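Local coordinates for protein trichothecene 3-O-acetyltransferase (Gibberella zeae, PDB 2RKV) that probably transfers the acetyl group of acetyl coenzyme A to the 3-hydroxyl of trichothecene mycotoxins such as T-2, as a member of the BAHD acyltransferase superfamily, at residues A2-L7 and T72-P77; A52-V56 and M188-R192. All blocks are in the same frame, centred on the assembly; numbering follows the deposited sequence.

Contact 1: residues A2-L7 and T72-P77; sequences AFKIQL and TSFIVP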
# COMPACT_ATOMS: atom_id res chain seq x y z
N ALA A 2 -20.78 -10.79 -18.85
CA ALA A 2 -21.23 -10.67 -17.44
C ALA A 2 -20.29 -11.40 -16.49
O ALA A 2 -19.57 -12.32 -16.88
CB ALA A 2 -22.66 -11.19 -17.27
N PHE A 3 -20.29 -10.95 -15.24
CA PHE A 3 -19.49 -11.56 -14.20
C PHE A 3 -20.02 -11.09 -12.86
O PHE A 3 -20.60 -10.01 -12.74
CB PHE A 3 -17.99 -11.23 -14.36
CG PHE A 3 -17.71 -9.78 -14.66
CD1 PHE A 3 -17.60 -8.85 -13.63
CD2 PHE A 3 -17.53 -9.35 -15.98
CE1 PHE A 3 -17.34 -7.50 -13.92
CE2 PHE A 3 -17.27 -8.00 -16.27
CZ PHE A 3 -17.17 -7.08 -15.23
N LYS A 4 -19.84 -11.94 -11.85
CA LYS A 4 -20.21 -11.60 -10.49
C LYS A 4 -19.22 -12.32 -9.60
O LYS A 4 -19.43 -13.46 -9.19
CB LYS A 4 -21.65 -12.01 -10.17
CG LYS A 4 -22.08 -11.53 -8.79
CD LYS A 4 -23.57 -11.60 -8.56
CE LYS A 4 -23.91 -10.95 -7.22
NZ LYS A 4 -25.38 -10.81 -7.01
N ILE A 5 -18.12 -11.63 -9.32
CA ILE A 5 -16.99 -12.25 -8.65
C ILE A 5 -16.98 -11.80 -7.20
O ILE A 5 -16.71 -10.64 -6.91
CB ILE A 5 -15.65 -11.87 -9.35
CG1 ILE A 5 -15.71 -12.23 -10.84
CG2 ILE A 5 -14.46 -12.52 -8.63
CD1 ILE A 5 -14.51 -11.73 -11.67
N GLN A 6 -17.28 -12.73 -6.30
CA GLN A 6 -17.26 -12.40 -4.87
C GLN A 6 -15.85 -11.95 -4.48
O GLN A 6 -14.86 -12.57 -4.89
CB GLN A 6 -17.68 -13.60 -4.03
CG GLN A 6 -17.94 -13.26 -2.57
CD GLN A 6 -18.64 -14.37 -1.81
OE1 GLN A 6 -18.26 -14.69 -0.68
NE2 GLN A 6 -19.65 -14.97 -2.42
N LEU A 7 -15.75 -10.87 -3.70
CA LEU A 7 -14.44 -10.43 -3.22
C LEU A 7 -13.81 -11.50 -2.35
O LEU A 7 -14.51 -12.33 -1.77
CB LEU A 7 -14.57 -9.14 -2.40
CG LEU A 7 -15.01 -7.84 -3.08
CD1 LEU A 7 -14.49 -6.66 -2.27
CD2 LEU A 7 -14.53 -7.75 -4.50
N THR A 72 -22.21 -8.54 1.54
CA THR A 72 -21.15 -9.21 0.79
C THR A 72 -20.96 -8.43 -0.50
O THR A 72 -21.95 -8.12 -1.19
CB THR A 72 -21.52 -10.68 0.46
OG1 THR A 72 -21.82 -11.37 1.68
CG2 THR A 72 -20.39 -11.41 -0.27
N SER A 73 -19.71 -8.12 -0.83
CA SER A 73 -19.38 -7.38 -2.04
C SER A 73 -18.86 -8.28 -3.15
O SER A 73 -18.21 -9.30 -2.89
CB SER A 73 -18.38 -6.26 -1.75
OG SER A 73 -18.99 -5.24 -0.98
N PHE A 74 -19.15 -7.86 -4.38
CA PHE A 74 -18.83 -8.61 -5.59
C PHE A 74 -18.28 -7.62 -6.62
O PHE A 74 -18.67 -6.45 -6.62
CB PHE A 74 -20.10 -9.25 -6.18
CG PHE A 74 -20.75 -10.29 -5.30
CD1 PHE A 74 -21.58 -9.92 -4.23
CD2 PHE A 74 -20.56 -11.65 -5.55
CE1 PHE A 74 -22.18 -10.89 -3.41
CE2 PHE A 74 -21.16 -12.63 -4.73
CZ PHE A 74 -21.97 -12.24 -3.66
N ILE A 75 -17.40 -8.10 -7.49
CA ILE A 75 -17.03 -7.36 -8.69
C ILE A 75 -18.07 -7.68 -9.76
O ILE A 75 -18.28 -8.84 -10.12
CB ILE A 75 -15.61 -7.71 -9.21
CG1 ILE A 75 -14.56 -7.32 -8.16
CG2 ILE A 75 -15.33 -7.01 -10.54
CD1 ILE A 75 -13.17 -7.93 -8.39
N VAL A 76 -18.72 -6.64 -10.26
CA VAL A 76 -19.81 -6.79 -11.23
C VAL A 76 -19.61 -5.77 -12.36
O VAL A 76 -18.83 -4.84 -12.23
CB VAL A 76 -21.20 -6.62 -10.56
CG1 VAL A 76 -21.43 -7.72 -9.54
CG2 VAL A 76 -21.34 -5.24 -9.89
N PRO A 77 -20.29 -5.96 -13.50
CA PRO A 77 -20.08 -5.03 -14.61
C PRO A 77 -20.34 -3.56 -14.25
O PRO A 77 -21.13 -3.25 -13.34
CB PRO A 77 -21.05 -5.52 -15.68
CG PRO A 77 -21.23 -6.99 -15.38
CD PRO A 77 -21.23 -7.04 -13.86
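An antiparallel strand pairing makes this contact: the N-terminal strand 5-6 forms one edge of a small three-stranded antiparallel sheet and lies against its central strand, 72-76, whose other side is bonded to strand 59-63. The register is set by I5 and I75, a hydrogen-bonded pair with I5 N to I75 O at 2.9 Å and I75 N to I5 O at 2.7 Å; Q6 and F74 form the neighbouring non-hydrogen-bonded pair, CA to CA 4.2 Å. A third bond, L7 N to S73 O at 3.0 Å, continues the pairing past the short strand. On one face I5 CB lies 4.2 Å from I75 CB, and L7 CD2 reaches I75 CG1 at 3.7 Å. On the face of Q6 and F74, the extended K4 side chain crosses the phenyl ring, and its ammonium also forms a salt bridge with E63. K4 CE makes a CH-pi contact 3.8 Å from the F74 ring centroid, and K4 NZ, 4.8 Å from it and 8° off the normal, a cation-pi contact over the same face.

Contact 2: residues A52-V56 and M188-R192; sequences AVPWV and MNLDR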
# COMPACT_ATOMS: atom_id res chain seq x y z
N ALA A 52 -9.59 -8.88 -22.87
CA ALA A 52 -8.96 -10.09 -22.35
C ALA A 52 -9.49 -10.50 -20.97
O ALA A 52 -9.74 -11.69 -20.72
CB ALA A 52 -7.44 -9.92 -22.31
N VAL A 53 -9.66 -9.52 -20.08
CA VAL A 53 -10.09 -9.75 -18.70
C VAL A 53 -11.18 -8.73 -18.35
O VAL A 53 -10.90 -7.68 -17.76
CB VAL A 53 -8.89 -9.66 -17.71
CG1 VAL A 53 -9.32 -10.02 -16.28
CG2 VAL A 53 -7.75 -10.58 -18.16
N PRO A 54 -12.42 -9.01 -18.78
CA PRO A 54 -13.53 -8.06 -18.62
C PRO A 54 -13.71 -7.48 -17.21
O PRO A 54 -14.09 -6.31 -17.08
CB PRO A 54 -14.75 -8.87 -19.07
CG PRO A 54 -14.17 -9.79 -20.14
CD PRO A 54 -12.84 -10.20 -19.54
N TRP A 55 -13.43 -8.26 -16.16
CA TRP A 55 -13.73 -7.77 -14.81
C TRP A 55 -12.92 -6.55 -14.39
O TRP A 55 -13.34 -5.83 -13.48
CB TRP A 55 -13.68 -8.88 -13.75
CG TRP A 55 -12.32 -9.49 -13.50
CD1 TRP A 55 -11.87 -10.72 -13.92
CD2 TRP A 55 -11.25 -8.91 -12.74
NE1 TRP A 55 -10.58 -10.93 -13.47
CE2 TRP A 55 -10.17 -9.84 -12.75
CE3 TRP A 55 -11.09 -7.69 -12.05
CZ2 TRP A 55 -8.95 -9.58 -12.11
CZ3 TRP A 55 -9.87 -7.44 -11.41
CH2 TRP A 55 -8.82 -8.38 -11.45
N VAL A 56 -11.79 -6.29 -15.04
CA VAL A 56 -10.98 -5.11 -14.67
C VAL A 56 -11.75 -3.79 -14.90
O VAL A 56 -11.44 -2.77 -14.29
CB VAL A 56 -9.58 -5.05 -15.37
CG1 VAL A 56 -8.77 -6.32 -15.05
CG2 VAL A 56 -9.71 -4.85 -16.89
N MET A 188 -5.25 -14.32 -12.95
CA MET A 188 -6.24 -13.24 -13.06
C MET A 188 -7.69 -13.73 -12.91
O MET A 188 -8.61 -12.91 -12.77
CB MET A 188 -6.09 -12.52 -14.40
CG MET A 188 -4.87 -11.62 -14.49
SD MET A 188 -4.96 -10.20 -13.38
CE MET A 188 -6.02 -9.08 -14.26
N ASN A 189 -7.88 -15.05 -12.92
CA ASN A 189 -9.22 -15.61 -12.93
C ASN A 189 -9.47 -16.67 -11.85
O ASN A 189 -10.52 -17.32 -11.83
CB ASN A 189 -9.55 -16.13 -14.33
CG ASN A 189 -9.73 -14.99 -15.32
OD1 ASN A 189 -8.89 -14.77 -16.21
ND2 ASN A 189 -10.80 -14.22 -15.14
N LEU A 190 -8.52 -16.82 -10.93
CA LEU A 190 -8.73 -17.70 -9.78
C LEU A 190 -9.97 -17.25 -9.01
O LEU A 190 -10.19 -16.05 -8.81
CB LEU A 190 -7.52 -17.70 -8.86
CG LEU A 190 -6.21 -18.29 -9.41
CD1 LEU A 190 -5.09 -18.02 -8.42
CD2 LEU A 190 -6.35 -19.79 -9.68
N ASP A 191 -10.77 -18.22 -8.57
CA ASP A 191 -11.89 -17.91 -7.70
C ASP A 191 -11.36 -17.35 -6.38
O ASP A 191 -10.42 -17.89 -5.79
CB ASP A 191 -12.74 -19.16 -7.45
CG ASP A 191 -14.13 -18.82 -6.95
OD1 ASP A 191 -14.71 -17.80 -7.38
OD2 ASP A 191 -14.65 -19.59 -6.12
N ARG A 192 -11.97 -16.26 -5.92
CA ARG A 192 -11.47 -15.55 -4.74
C ARG A 192 -12.08 -16.09 -3.45
O ARG A 192 -11.39 -16.16 -2.44
CB ARG A 192 -11.75 -14.05 -4.82
CG ARG A 192 -11.37 -13.44 -6.15
CD ARG A 192 -11.31 -11.93 -6.05
NE ARG A 192 -10.84 -11.34 -7.30
CZ ARG A 192 -10.40 -10.09 -7.41
NH1 ARG A 192 -10.39 -9.29 -6.34
NH2 ARG A 192 -9.97 -9.63 -8.58
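The methyl end of M188 occupies the apolar centre: M188 CE lies 4.0 Å from V53 CG1, 4.0 Å from V56 CG1 and 3.7 Å from W55 CZ2. F49 of helix 35-52 and P306 also touch the M188 side chain. The sulfur joins the same cluster, with M188 SD 5.5 Å from the centroid of the W55 six-membered ring and 66° off its normal, an oblique Met-aromatic contact. Further out, R192 lies over a face of the indole: R192 CZ is 4.9 Å from that centroid, 19° off the normal, which supports a cation-pi interaction, and R192 NH2 approaches W55 CH2 to 3.3 Å. The guanidinium is also anchored by a hydrogen bond from its NH1 to the carbonyl of A158. At the ring edge, W55 NE1 donates to M188 O at 2.9 Å with an N-H...O angle of 141°. The arrangement is a buried contact between two loops, centred on W55, where the 3-10 turn following helix 35-52 meets the start of the long connection from helix 182-187 to strand 229-236.

From the N terminus, the chain passes through strand 5-6, then helix 35-52 and the turn at 52-56, before strand 72-76 returns to the first strand and closes contact 1 across 64 intervening residues. Contact 2 opens inside that loop and closes only at 188-192, spanning 131 residues, so the two closures cross rather than nest. Their centres are about 10 Å apart and they touch directly: I5 CD1 lies 3.6 Å from W55 CD1, F3 CZ 3.5 Å from W55 CA, and I75 CD1 3.6 Å from R192 NH2. Together they join the small three-stranded sheet to the end of helix 35-52 and to the loop after helix 182-187.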